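Local coordinates for protein multicopper oxidase (Arthrobacter sp. FB24, PDB 3GDC) that probably oxidises phenolic or similar substrates with dioxygen as electron acceptor, as laccase-type copper enzymes do, and carries bound copper ions and a calcium ion, at residues 171-174 against 180-183; 211-214 against 218-221. All blocks are in the same frame, centred on the assembly; numbering follows the deposited sequence.

Interaction 1 (171-174 against 180-183); sequences GYNT and NEFY. With CA (calcium ion), chain H.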
ATOM      1  N   GLY A 171      17.843  -1.168   0.302  1.00 15.74           N
ATOM      2  CA  GLY A 171      18.367  -0.364  -0.795  1.00 16.54           C
ATOM      3  C   GLY A 171      19.707   0.200  -0.394  1.00 16.81           C
ATOM      4  O   GLY A 171      20.006   0.345   0.800  1.00 16.66           O
ATOM      5  N   TYR A 172      20.518   0.525  -1.396  1.00 16.87           N
ATOM      6  CA  TYR A 172      21.823   1.116  -1.164  1.00 17.21           C
ATOM      7  C   TYR A 172      21.926   2.438  -1.892  1.00 17.91           C
ATOM      8  O   TYR A 172      21.802   2.491  -3.116  1.00 16.68           O
ATOM      9  CB  TYR A 172      22.947   0.182  -1.617  1.00 18.00           C
ATOM     10  CG  TYR A 172      23.037  -1.077  -0.782  1.00 17.99           C
ATOM     11  CD1 TYR A 172      23.524  -1.029   0.529  1.00 18.62           C
ATOM     12  CD2 TYR A 172      22.604  -2.299  -1.288  1.00 18.70           C
ATOM     13  CE1 TYR A 172      23.595  -2.176   1.310  1.00 18.05           C
ATOM     14  CE2 TYR A 172      22.669  -3.461  -0.515  1.00 17.89           C
ATOM     15  CZ  TYR A 172      23.169  -3.381   0.789  1.00 18.22           C
ATOM     16  OH  TYR A 172      23.233  -4.495   1.579  1.00 17.61           O
ATOM     17  N   ASN A 173      22.112   3.490  -1.101  1.00 18.18           N
ATOM     18  CA  ASN A 173      22.339   4.839  -1.589  1.00 19.32           C
ATOM     19  C   ASN A 173      23.847   5.067  -1.615  1.00 19.99           C
ATOM     20  O   ASN A 173      24.473   5.335  -0.580  1.00 20.39           O
ATOM     21  CB  ASN A 173      21.623   5.841  -0.674  1.00 19.08           C
ATOM     22  CG  ASN A 173      21.776   7.285  -1.136  1.00 20.38           C
ATOM     23  OD1 ASN A 173      22.480   7.575  -2.111  1.00 19.03           O
ATOM     24  ND2 ASN A 173      21.109   8.195  -0.436  1.00 21.26           N
ATOM     25  N   THR A 174      24.432   4.928  -2.799  1.00 21.12           N
ATOM     26  CA  THR A 174      25.887   4.937  -2.934  1.00 22.88           C
ATOM     27  C   THR A 174      26.478   6.308  -3.300  1.00 24.17           C
ATOM     28  O   THR A 174      27.650   6.557  -3.032  1.00 24.94           O
ATOM     29  CB  THR A 174      26.360   3.885  -3.956  1.00 23.05           C
ATOM     30  OG1 THR A 174      25.846   4.221  -5.248  1.00 23.08           O
ATOM     31  CG2 THR A 174      25.855   2.490  -3.577  1.00 23.28           C
ATOM     32  N   ASN A 180      18.144   5.645  -4.241  1.00 21.98           N
ATOM     33  CA  ASN A 180      18.921   4.413  -4.178  1.00 20.81           C
ATOM     34  C   ASN A 180      19.505   4.063  -5.532  1.00 20.09           C
ATOM     35  O   ASN A 180      18.885   4.337  -6.562  1.00 20.56           O
ATOM     36  CB  ASN A 180      18.037   3.271  -3.703  1.00 20.70           C
ATOM     37  CG  ASN A 180      17.591   3.451  -2.265  1.00 20.26           C
ATOM     38  OD1 ASN A 180      16.395   3.463  -1.966  1.00 21.72           O
ATOM     39  ND2 ASN A 180      18.557   3.620  -1.373  1.00 18.75           N
ATOM     40  N   GLU A 181      20.672   3.435  -5.521  1.00 19.10           N
ATOM     41  CA  GLU A 181      21.351   2.995  -6.749  1.00 19.02           C
ATOM     42  C   GLU A 181      21.262   1.482  -6.929  1.00 18.70           C
ATOM     43  O   GLU A 181      21.276   0.971  -8.065  1.00 19.03           O
ATOM     44  CB  GLU A 181      22.813   3.453  -6.733  1.00 19.00           C
ATOM     45  CG  GLU A 181      23.012   4.940  -7.062  1.00 20.20           C
ATOM     46  CD  GLU A 181      22.396   5.879  -6.044  1.00 22.08           C
ATOM     47  OE1 GLU A 181      22.815   5.844  -4.868  1.00 22.36           O
ATOM     48  OE2 GLU A 181      21.501   6.681  -6.414  1.00 22.75           O
ATOM     49  N   PHE A 182      21.165   0.763  -5.806  1.00 17.79           N
ATOM     50  CA  PHE A 182      20.975  -0.689  -5.829  1.00 17.29           C
ATOM     51  C   PHE A 182      19.943  -1.148  -4.801  1.00 16.67           C
ATOM     52  O   PHE A 182      19.613  -0.421  -3.856  1.00 15.97           O
ATOM     53  CB  PHE A 182      22.294  -1.427  -5.578  1.00 18.75           C
ATOM     54  CG  PHE A 182      23.365  -1.103  -6.586  1.00 19.48           C
ATOM     55  CD1 PHE A 182      23.392  -1.753  -7.817  1.00 22.08           C
ATOM     56  CD2 PHE A 182      24.311  -0.126  -6.317  1.00 21.28           C
ATOM     57  CE1 PHE A 182      24.373  -1.435  -8.769  1.00 24.22           C
ATOM     58  CE2 PHE A 182      25.295   0.198  -7.264  1.00 23.24           C
ATOM     59  CZ  PHE A 182      25.319  -0.465  -8.485  1.00 22.56           C
ATOM     60  N   TYR A 183      19.448  -2.362  -5.005  1.00 15.85           N
ATOM     61  CA  TYR A 183      18.427  -2.971  -4.134  1.00 15.22           C
ATOM     62  C   TYR A 183      18.806  -4.410  -3.886  1.00 14.99           C
ATOM     63  O   TYR A 183      19.496  -5.027  -4.696  1.00 14.80           O
ATOM     64  CB  TYR A 183      17.045  -2.898  -4.790  1.00 15.28           C
ATOM     65  CG  TYR A 183      16.586  -1.482  -5.068  1.00 15.36           C
ATOM     66  CD1 TYR A 183      15.764  -0.812  -4.173  1.00 16.20           C
ATOM     67  CD2 TYR A 183      16.998  -0.799  -6.227  1.00 15.03           C
ATOM     68  CE1 TYR A 183      15.336   0.498  -4.416  1.00 16.29           C
ATOM     69  CE2 TYR A 183      16.589   0.508  -6.476  1.00 17.20           C
ATOM     70  CZ  TYR A 183      15.758   1.153  -5.565  1.00 16.28           C
ATOM     71  OH  TYR A 183      15.336   2.438  -5.813  1.00 17.34           O
TER
HETATM   72 CA    CA H 401      21.819   8.136  -4.374  1.00 24.63          CA
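The F182 ring meets T174 at its edge: CG2 of T174 lies near the ring plane, 4.1 Å from F182 CD2. The Y172 ring packs edge-to-face with F54, and on the other sheet face the Y183 ring stacks on F275. The carboxylate of E181 and the amide of N173 are turned 61° apart, and both bind the calcium ion, from adjacent directions. E181 binds it through both oxygens, N173 through OD1 at 2.4 Å. The E181 chain bends at chi2 (64°), which helps bring the carboxylate back to the 171-174 side. Its OE1 accepts from the backbone N of T174 at 2.8 Å, nearly along the C-O bond. D175, G176 and D179 complete the site, and G177 O accepts from N173 ND2. The segments lie where strand 163-172 ends and strand 182-185 begins, on either side of the calcium-binding hairpin turn. A classic beta bulge sets E181 and F182 both opposite Y172. Y172 O therefore takes E181 N at 2.8 Å and F182 N at 3.3 Å, the latter on a lone pair. Y172 N returns a bond to F182 O. Y172 and F182 share one sheet face, with CB atoms 4.3 Å apart, and I48 touches both.

Interaction 2 (211-214 against 218-221); sequences NVLE and INSF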
ATOM      1  N   ASN A 211      10.518  -5.248   5.199  1.00 13.05           N
ATOM      2  CA  ASN A 211      10.942  -4.137   4.371  1.00 13.46           C
ATOM      3  C   ASN A 211      11.636  -3.043   5.175  1.00 13.62           C
ATOM      4  O   ASN A 211      10.998  -2.407   6.027  1.00 13.56           O
ATOM      5  CB  ASN A 211       9.762  -3.533   3.597  1.00 13.86           C
ATOM      6  CG  ASN A 211      10.225  -2.481   2.607  1.00 14.99           C
ATOM      7  OD1 ASN A 211      11.311  -2.617   2.029  1.00 15.05           O
ATOM      8  ND2 ASN A 211       9.432  -1.424   2.421  1.00 15.33           N
ATOM      9  N   VAL A 212      12.922  -2.808   4.890  1.00 13.10           N
ATOM     10  CA  VAL A 212      13.636  -1.666   5.487  1.00 14.07           C
ATOM     11  C   VAL A 212      14.024  -0.581   4.466  1.00 14.24           C
ATOM     12  O   VAL A 212      14.734   0.362   4.792  1.00 14.59           O
ATOM     13  CB  VAL A 212      14.871  -2.096   6.295  1.00 13.71           C
ATOM     14  CG1 VAL A 212      14.484  -3.092   7.367  1.00 15.05           C
ATOM     15  CG2 VAL A 212      15.947  -2.688   5.369  1.00 14.57           C
ATOM     16  N   LEU A 213      13.550  -0.726   3.230  1.00 15.29           N
ATOM     17  CA  LEU A 213      13.948   0.180   2.165  1.00 15.16           C
ATOM     18  C   LEU A 213      13.715   1.654   2.515  1.00 15.57           C
ATOM     19  O   LEU A 213      12.605   2.064   2.839  1.00 14.96           O
ATOM     20  CB  LEU A 213      13.237  -0.194   0.856  1.00 15.05           C
ATOM     21  CG  LEU A 213      13.481   0.704  -0.354  1.00 16.21           C
ATOM     22  CD1 LEU A 213      14.954   0.666  -0.765  1.00 16.06           C
ATOM     23  CD2 LEU A 213      12.583   0.198  -1.477  1.00 15.49           C
ATOM     24  N   GLU A 214      14.785   2.432   2.464  1.00 16.81           N
ATOM     25  CA  GLU A 214      14.708   3.858   2.718  1.00 18.26           C
ATOM     26  C   GLU A 214      14.521   4.605   1.389  1.00 19.30           C
ATOM     27  O   GLU A 214      14.806   4.054   0.307  1.00 19.39           O
ATOM     28  CB  GLU A 214      15.979   4.324   3.452  1.00 19.11           C
ATOM     29  CG  GLU A 214      15.980   5.792   3.890  1.00 20.95           C
ATOM     30  CD  GLU A 214      14.748   6.140   4.713  1.00 23.38           C
ATOM     31  OE1 GLU A 214      14.769   5.853   5.930  1.00 24.38           O
ATOM     32  OE2 GLU A 214      13.759   6.662   4.134  1.00 24.86           O
ATOM     33  N   ILE A 218       7.527   2.557  -1.117  1.00 17.81           N
ATOM     34  CA  ILE A 218       6.933   1.221  -1.049  1.00 17.65           C
ATOM     35  C   ILE A 218       7.787   0.177  -1.760  1.00 17.25           C
ATOM     36  O   ILE A 218       8.456   0.467  -2.761  1.00 17.07           O
ATOM     37  CB  ILE A 218       5.449   1.212  -1.548  1.00 18.11           C
ATOM     38  CG1 ILE A 218       4.719  -0.078  -1.137  1.00 19.28           C
ATOM     39  CG2 ILE A 218       5.369   1.442  -3.062  1.00 18.50           C
ATOM     40  CD1 ILE A 218       3.209   0.076  -0.956  1.00 20.45           C
ATOM     41  N   ASN A 219       7.777  -1.030  -1.207  1.00 16.13           N
ATOM     42  CA  ASN A 219       8.463  -2.158  -1.818  1.00 15.65           C
ATOM     43  C   ASN A 219       7.423  -3.228  -2.100  1.00 15.35           C
ATOM     44  O   ASN A 219       6.305  -3.162  -1.587  1.00 14.85           O
ATOM     45  CB  ASN A 219       9.579  -2.685  -0.907  1.00 15.12           C
ATOM     46  CG  ASN A 219      10.744  -3.290  -1.686  1.00 16.51           C
ATOM     47  OD1 ASN A 219      10.586  -3.740  -2.834  1.00 15.76           O
ATOM     48  ND2 ASN A 219      11.926  -3.300  -1.063  1.00 15.13           N
ATOM     49  N   SER A 220       7.757  -4.193  -2.952  1.00 15.10           N
ATOM     50  CA  SER A 220       6.854  -5.307  -3.183  1.00 14.98           C
ATOM     51  C   SER A 220       7.621  -6.609  -3.362  1.00 15.02           C
ATOM     52  O   SER A 220       8.861  -6.623  -3.378  1.00 14.29           O
ATOM     53  CB  SER A 220       5.913  -5.032  -4.365  1.00 15.70           C
ATOM     54  OG  SER A 220       6.631  -4.917  -5.577  1.00 16.75           O
ATOM     55  N   PHE A 221       6.866  -7.696  -3.467  1.00 14.89           N
ATOM     56  CA  PHE A 221       7.403  -9.053  -3.527  1.00 15.43           C
ATOM     57  C   PHE A 221       6.480  -9.880  -4.383  1.00 15.31           C
ATOM     58  O   PHE A 221       5.281  -9.963  -4.098  1.00 15.02           O
ATOM     59  CB  PHE A 221       7.462  -9.663  -2.115  1.00 15.22           C
ATOM     60  CG  PHE A 221       7.961 -11.085  -2.073  1.00 16.28           C
ATOM     61  CD1 PHE A 221       9.268 -11.367  -1.681  1.00 16.94           C
ATOM     62  CD2 PHE A 221       7.112 -12.149  -2.391  1.00 16.69           C
ATOM     63  CE1 PHE A 221       9.734 -12.692  -1.628  1.00 16.26           C
ATOM     64  CE2 PHE A 221       7.575 -13.472  -2.353  1.00 18.99           C
ATOM     65  CZ  PHE A 221       8.881 -13.740  -1.968  1.00 17.67           C
TER
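I218 meets L213 through its backbone: the carbonyl O lies 4.3 Å from L213 CD2. The contact closes the short connection between strands 205-211 and 218-223, which belong to different sheets of the second cupredoxin-like domain. An Asx turn opens that connection, with N211 OD1 accepting from L213 N. The I218 side chain points away from the turn and packs on strand 245-249 and on P217 of the second subunit.

N219 comes next and carries most of the contact. Its CB sits 3.6 Å from CG of the N211 amide. Its ND2 gives a hydrogen bond to N211 OD1 at 3.2 Å, with an N-H...O angle of 154°. The acceptor lies close to the N219 amide plane, but the donor stands well above the carbonyl plane of N211. The two amides are 75° apart. N211 CG is anti to its own N (chi1 -173°), which carries OD1 across to strand 218-223. With an alanine in place of N211, L213 N and N219 ND2 would probably lose their shared acceptor, and the turn would be less well fixed. L213 covers ND2 with CD2, while F275 packs on both L213 and N219.

S220 turns away from the 211-214 segment. Its N bonds to N219 OD1 at 2.9 Å, which helps fix the rotation of that amide. Its OG bonds to H271 N. Back at N211 OD1, the two donors arrive from opposite faces of the amide plane: L213 N on one, N219 ND2 on the other.

The two interactions lie 12 Å apart, centre to centre, and follow one another along the chain within the second cupredoxin-like domain. Interaction 1 closes the hairpin of strands 163-172 and 182-185, at one edge of a six-stranded sheet. Strand 205-211 pairs with 163-172 in that sheet and leads into interaction 2, which crosses to strand 218-223 of the five-stranded sheet. The contacts touch through L213: its CD1 packs 3.6 Å from G171 CA and 3.7 Å from Y183 CE1. Helix 273-276 lies against both contacts through F275. The base of the calcium hairpin thus packs against the connection between the two sheets of this domain.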